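Local structure of methyltransferase (Bacteroides thetaiotaomicron, 3FQ6) at residues A[21-26]-A[46-51]; A[70-75]-A[106-111]. The protein is probably a methyltransferase domain of the tetrapyrrole (corrin/porphyrin) methylase family, whose members transfer methyl groups from S-adenosylmethionine. One frame throughout, in Å; residues are numbered along the deposited sequence.

Interaction 1: residues A[21-26]-A[46-51]; sequences CFEGFL and MVFYES
Val47 O is gripped by two successive amides of the facing strand: Glu23 N at 2.8 Å, lying in the carbonyl plane, and Gly24 N through a weak bond of 3.4 Å. The doubled grip marks a beta bulge, where the register shifts by one residue between the pairs Phe22–Val47 and Gly24–Phe48; Gly24 takes a positive phi of 71° there. Before the bulge Val47 N bonds to Cys21 O; beyond it Tyr49 N reaches Gly24 O at 3.0 Å from well above the carbonyl plane. The two strands run parallel and, with helix 32-39 between them in sequence, make a beta-alpha-beta unit at one edge of the mixed sheet, with 20-24 outermost in this chain. On the Phe22 side of the sheet, three aromatic rings cluster. CG of Phe22 is anti to its backbone N (chi1 178°), and the ring edge, led by CZ, meets a face of Tyr49 in a T-shaped pair with centroids 5.3 Å apart. Tyr49 CB sits over the centre of the Phe25 ring, a CH-pi contact 3.7 Å from the centroid, while the Tyr49 ring turns its edge toward the face of Phe25 in an offset edge-to-face pair. On the sheet's other side Phe48 CD1 meets CB and CG of Glu23, both at 3.6 Å, and Leu26 CD1 at 3.7 Å. From CG, bent at chi2, the Glu23 carboxylate turns away from the ring to a salt bridge with Arg35 of helix 32-39.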
loop_
_atom_site.group_PDB
_atom_site.type_symbol
_atom_site.label_atom_id
_atom_site.label_comp_id
_atom_site.label_asym_id
_atom_site.label_seq_id
_atom_site.Cartn_x
_atom_site.Cartn_y
_atom_site.Cartn_z
ATOM N N CYS A 21 -11.149 -2.796 3.371
ATOM C CA CYS A 21 -11.461 -1.387 3.224
ATOM C C CYS A 21 -10.709 -0.846 2.042
ATOM O O CYS A 21 -9.514 -1.065 1.922
ATOM C CB CYS A 21 -11.015 -0.615 4.461
ATOM S SG CYS A 21 -11.933 -1.135 5.889
ATOM N N PHE A 22 -11.412 -0.134 1.183
ATOM C CA PHE A 22 -10.784 0.620 0.117
ATOM C C PHE A 22 -10.652 2.121 0.499
ATOM O O PHE A 22 -11.666 2.880 0.677
ATOM C CB PHE A 22 -11.559 0.427 -1.191
ATOM C CG PHE A 22 -11.015 1.215 -2.344
ATOM C CD1 PHE A 22 -10.044 0.680 -3.156
ATOM C CD2 PHE A 22 -11.481 2.505 -2.610
ATOM C CE1 PHE A 22 -9.520 1.417 -4.211
ATOM C CE2 PHE A 22 -10.980 3.257 -3.668
ATOM C CZ PHE A 22 -10.001 2.718 -4.477
ATOM N N GLU A 23 -9.390 2.536 0.587
ATOM C CA GLU A 23 -9.022 3.900 0.968
ATOM C C GLU A 23 -8.798 4.884 -0.201
ATOM O O GLU A 23 -9.065 6.068 -0.041
ATOM C CB GLU A 23 -7.798 3.891 1.915
ATOM C CG GLU A 23 -7.379 5.296 2.410
ATOM C CD GLU A 23 -8.403 5.921 3.366
ATOM O OE1 GLU A 23 -8.604 7.172 3.359
ATOM O OE2 GLU A 23 -9.007 5.131 4.131
ATOM N N GLY A 24 -8.311 4.405 -1.350
ATOM C CA GLY A 24 -7.864 5.264 -2.467
ATOM C C GLY A 24 -6.562 6.008 -2.161
ATOM O O GLY A 24 -5.668 5.492 -1.495
ATOM N N PHE A 25 -6.446 7.217 -2.693
ATOM C CA PHE A 25 -5.383 8.136 -2.296
ATOM C C PHE A 25 -5.648 8.742 -0.916
ATOM O O PHE A 25 -6.717 9.297 -0.648
ATOM C CB PHE A 25 -5.222 9.282 -3.312
ATOM C CG PHE A 25 -4.704 8.845 -4.667
ATOM C CD1 PHE A 25 -3.332 8.681 -4.889
ATOM C CD2 PHE A 25 -5.593 8.615 -5.721
ATOM C CE1 PHE A 25 -2.851 8.297 -6.136
ATOM C CE2 PHE A 25 -5.126 8.246 -6.980
ATOM C CZ PHE A 25 -3.745 8.085 -7.183
ATOM N N LEU A 26 -4.667 8.635 -0.039
ATOM C CA LEU A 26 -4.684 9.440 1.150
ATOM C C LEU A 26 -4.562 10.926 0.758
ATOM O O LEU A 26 -3.919 11.282 -0.232
ATOM C CB LEU A 26 -3.578 8.995 2.086
ATOM C CG LEU A 26 -3.954 7.676 2.775
ATOM C CD1 LEU A 26 -2.726 6.829 3.074
ATOM C CD2 LEU A 26 -4.774 7.952 4.063
HETATM N N MSE A 46 -6.473 -3.407 3.879
HETATM C CA MSE A 46 -6.684 -2.042 3.323
HETATM C C MSE A 46 -6.033 -1.874 1.961
HETATM O O MSE A 46 -4.985 -2.464 1.684
HETATM C CB MSE A 46 -6.128 -0.980 4.265
HETATM C CG MSE A 46 -6.923 -0.771 5.525
HETATM SE SE MSE A 46 -5.703 -0.324 6.982
HETATM C CE MSE A 46 -4.750 -2.029 7.190
ATOM N N VAL A 47 -6.644 -1.056 1.123
ATOM C CA VAL A 47 -6.226 -0.921 -0.272
ATOM C C VAL A 47 -6.077 0.541 -0.632
ATOM O O VAL A 47 -7.069 1.311 -0.518
ATOM C CB VAL A 47 -7.255 -1.569 -1.274
ATOM C CG1 VAL A 47 -6.906 -1.187 -2.761
ATOM C CG2 VAL A 47 -7.369 -3.168 -1.088
ATOM N N PHE A 48 -4.861 0.924 -1.073
ATOM C CA PHE A 48 -4.551 2.329 -1.428
ATOM C C PHE A 48 -4.050 2.464 -2.837
ATOM O O PHE A 48 -3.438 1.533 -3.390
ATOM C CB PHE A 48 -3.482 2.977 -0.525
ATOM C CG PHE A 48 -3.663 2.709 0.965
ATOM C CD1 PHE A 48 -4.230 3.677 1.793
ATOM C CD2 PHE A 48 -3.239 1.488 1.538
ATOM C CE1 PHE A 48 -4.400 3.431 3.182
ATOM C CE2 PHE A 48 -3.409 1.238 2.873
ATOM C CZ PHE A 48 -3.986 2.224 3.713
ATOM N N TYR A 49 -4.305 3.649 -3.395
ATOM C CA TYR A 49 -3.600 4.104 -4.564
ATOM C C TYR A 49 -2.534 5.085 -4.081
ATOM O O TYR A 49 -2.785 5.882 -3.173
ATOM C CB TYR A 49 -4.552 4.836 -5.520
ATOM C CG TYR A 49 -5.657 3.987 -6.169
ATOM C CD1 TYR A 49 -5.506 2.613 -6.369
ATOM C CD2 TYR A 49 -6.816 4.586 -6.622
ATOM C CE1 TYR A 49 -6.515 1.862 -6.981
ATOM C CE2 TYR A 49 -7.819 3.863 -7.229
ATOM C CZ TYR A 49 -7.682 2.515 -7.413
ATOM O OH TYR A 49 -8.718 1.825 -8.027
ATOM N N GLU A 50 -1.362 5.064 -4.706
ATOM C CA GLU A 50 -0.373 6.098 -4.445
ATOM C C GLU A 50 0.369 6.525 -5.716
ATOM O O GLU A 50 0.624 5.723 -6.615
ATOM C CB GLU A 50 0.610 5.615 -3.379
ATOM C CG GLU A 50 1.644 6.637 -2.929
ATOM C CD GLU A 50 1.011 7.974 -2.542
ATOM O OE1 GLU A 50 0.802 8.149 -1.333
ATOM O OE2 GLU A 50 0.708 8.827 -3.427
ATOM N N SER A 51 0.720 7.800 -5.798
ATOM C CA SER A 51 1.549 8.246 -6.911
ATOM C C SER A 51 2.962 7.694 -6.724
ATOM O O SER A 51 3.405 7.457 -5.585
ATOM C CB SER A 51 1.610 9.743 -6.982
ATOM O OG SER A 51 2.908 10.130 -6.605
#

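Interaction 2: residues A[70-75]-A[106-111]; sequences RQATVS and IVIVLA
Arg70 reaches across to Ala111 just before two antiparallel strands pair in the middle of the mixed sheet, 71-75 against 106-110. Its CG is anti to the backbone N (chi1 -168°), and further bends at chi2 and chi3 bring NH2 to Ala111 O at 2.7 Å. The bond is nearly straight, 162° at the hydrogen, and the oxygen lies in the guanidinium plane, at its edge. On the way the chain lays CG against Leu110 CD1 at 3.6 Å and CD beside the Ala111 methyl; NH1 has a weak second bond to Phe66 O. An alanine at Arg70 would probably leave Ala111 O without this charged donor and open a gap beside Leu110 CD1. Gln71 contributes its carbonyl to Ala111 N. Ala72 and Leu110 then form a non-hydrogen-bonded pair, Ala72 CB resting 4.0 Å from Leu110 CD1 on the side of the sheet where helix 90-99 packs with Leu93. Thr73 and Val109 form a hydrogen-bonded pair, closed by Thr73 N to Val109 O and Val109 N to Thr73 O. Their side chains lie side by side and point the same way, on the face covered by helix 6-12, with OG1 of Thr73 3.6 Å from Val109 CB. Val74 returns to the opposite face, where Leu55 touches Val74, Ile106 and Ile108; Val74 CG1 crosses to Ile106 CG2 at 3.6 Å. Ser75 completes the pairing with Val107 through another reciprocal set of amide bonds, Ser75 N to Val107 O and Val107 N to Ser75 O, each 2.8 Å.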
loop_
_atom_site.group_PDB
_atom_site.type_symbol
_atom_site.label_atom_id
_atom_site.label_comp_id
_atom_site.label_asym_id
_atom_site.label_seq_id
_atom_site.Cartn_x
_atom_site.Cartn_y
_atom_site.Cartn_z
ATOM N N ARG A 70 4.509 -5.040 9.405
ATOM C CA ARG A 70 3.221 -5.200 8.773
ATOM C C ARG A 70 3.429 -5.704 7.339
ATOM O O ARG A 70 4.314 -5.236 6.632
ATOM C CB ARG A 70 2.417 -3.896 8.800
ATOM C CG ARG A 70 0.924 -4.086 8.415
ATOM C CD ARG A 70 0.059 -4.850 9.473
ATOM N NE ARG A 70 -0.135 -4.019 10.650
ATOM C CZ ARG A 70 -1.136 -3.164 10.849
ATOM N NH1 ARG A 70 -1.121 -2.442 11.955
ATOM N NH2 ARG A 70 -2.139 -3.027 9.972
ATOM N N GLN A 71 2.635 -6.678 6.924
ATOM C CA GLN A 71 2.748 -7.209 5.591
ATOM C C GLN A 71 1.999 -6.292 4.620
ATOM O O GLN A 71 0.923 -5.730 4.949
ATOM C CB GLN A 71 2.215 -8.643 5.537
ATOM C CG GLN A 71 3.191 -9.676 6.075
ATOM C CD GLN A 71 4.413 -9.854 5.175
ATOM O OE1 GLN A 71 4.293 -9.948 3.941
ATOM N NE2 GLN A 71 5.597 -9.895 5.786
ATOM N N ALA A 72 2.583 -6.120 3.443
ATOM C CA ALA A 72 1.937 -5.420 2.349
ATOM C C ALA A 72 2.413 -5.906 0.977
ATOM O O ALA A 72 3.422 -6.628 0.859
ATOM C CB ALA A 72 2.116 -3.869 2.489
ATOM N N THR A 73 1.664 -5.525 -0.053
ATOM C CA THR A 73 2.149 -5.660 -1.434
ATOM C C THR A 73 2.016 -4.354 -2.200
ATOM O O THR A 73 1.122 -3.491 -1.892
ATOM C CB THR A 73 1.427 -6.785 -2.217
ATOM O OG1 THR A 73 0.139 -6.317 -2.598
ATOM C CG2 THR A 73 1.257 -8.039 -1.383
ATOM N N VAL A 74 2.891 -4.193 -3.200
ATOM C CA VAL A 74 2.863 -3.005 -4.100
ATOM C C VAL A 74 2.758 -3.539 -5.499
ATOM O O VAL A 74 3.557 -4.409 -5.909
ATOM C CB VAL A 74 4.168 -2.118 -3.970
ATOM C CG1 VAL A 74 4.167 -0.984 -4.956
ATOM C CG2 VAL A 74 4.376 -1.591 -2.521
ATOM N N SER A 75 1.759 -3.060 -6.226
ATOM C CA SER A 75 1.601 -3.411 -7.612
ATOM C C SER A 75 1.821 -2.168 -8.417
ATOM O O SER A 75 1.265 -1.106 -8.107
ATOM C CB SER A 75 0.193 -3.924 -7.844
ATOM O OG SER A 75 0.038 -5.109 -7.097
ATOM N N ILE A 106 0.396 2.768 -9.045
ATOM C CA ILE A 106 0.646 1.969 -7.867
ATOM C C ILE A 106 -0.637 1.589 -7.131
ATOM O O ILE A 106 -1.535 2.418 -6.937
ATOM C CB ILE A 106 1.511 2.728 -6.867
ATOM C CG1 ILE A 106 2.581 3.570 -7.586
ATOM C CG2 ILE A 106 2.062 1.760 -5.802
ATOM C CD1 ILE A 106 3.960 3.015 -7.598
ATOM N N VAL A 107 -0.710 0.336 -6.706
ATOM C CA VAL A 107 -1.689 -0.081 -5.712
ATOM C C VAL A 107 -0.953 -0.751 -4.533
ATOM O O VAL A 107 -0.111 -1.633 -4.723
ATOM C CB VAL A 107 -2.777 -1.021 -6.343
ATOM C CG1 VAL A 107 -3.721 -1.665 -5.263
ATOM C CG2 VAL A 107 -3.558 -0.271 -7.466
ATOM N N ILE A 108 -1.247 -0.297 -3.323
ATOM C CA ILE A 108 -0.736 -0.908 -2.101
ATOM C C ILE A 108 -1.905 -1.674 -1.415
ATOM O O ILE A 108 -3.010 -1.149 -1.267
ATOM C CB ILE A 108 -0.139 0.149 -1.123
ATOM C CG1 ILE A 108 0.791 1.140 -1.843
ATOM C CG2 ILE A 108 0.597 -0.498 0.081
ATOM C CD1 ILE A 108 0.905 2.513 -1.089
ATOM N N VAL A 109 -1.647 -2.926 -1.043
ATOM C CA VAL A 109 -2.574 -3.745 -0.312
ATOM C C VAL A 109 -1.884 -3.984 1.030
ATOM O O VAL A 109 -0.771 -4.522 1.081
ATOM C CB VAL A 109 -2.913 -5.086 -1.049
ATOM C CG1 VAL A 109 -3.845 -5.928 -0.221
ATOM C CG2 VAL A 109 -3.574 -4.826 -2.421
ATOM N N LEU A 110 -2.534 -3.540 2.106
ATOM C CA LEU A 110 -1.936 -3.540 3.438
ATOM C C LEU A 110 -2.684 -4.459 4.424
ATOM O O LEU A 110 -3.892 -4.312 4.621
ATOM C CB LEU A 110 -1.871 -2.081 3.948
ATOM C CG LEU A 110 -1.339 -1.831 5.378
ATOM C CD1 LEU A 110 0.152 -2.073 5.502
ATOM C CD2 LEU A 110 -1.699 -0.411 5.816
ATOM N N ALA A 111 -1.982 -5.419 5.019
ATOM C CA ALA A 111 -2.564 -6.242 6.107
ATOM C C ALA A 111 -3.214 -5.393 7.226
ATOM O O ALA A 111 -2.684 -4.311 7.614
ATOM C CB ALA A 111 -1.521 -7.160 6.713
#

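Interaction 1 and interaction 2 lie in one mixed sheet, their centres about 10 Å apart, and come in series along the chain. Strands 45-50 and 105-110 are neighbours and run antiparallel, tied by probable hydrogen bonds from Leu110 N to Met46 O and from Phe48 N to Ile108 O. Across the sheet the strands run in the order 20-24, 45-50, 105-110, 71-77, 83-87: the last strand in sequence is inserted between the early parallel pair and the later antiparallel strands. Helix 6-12 meets side chains from both contacts on one face, with Phe6 touching Val47, Tyr49 and Val107. The C-terminal strand thus joins the two parts of the sheet into a single domain core.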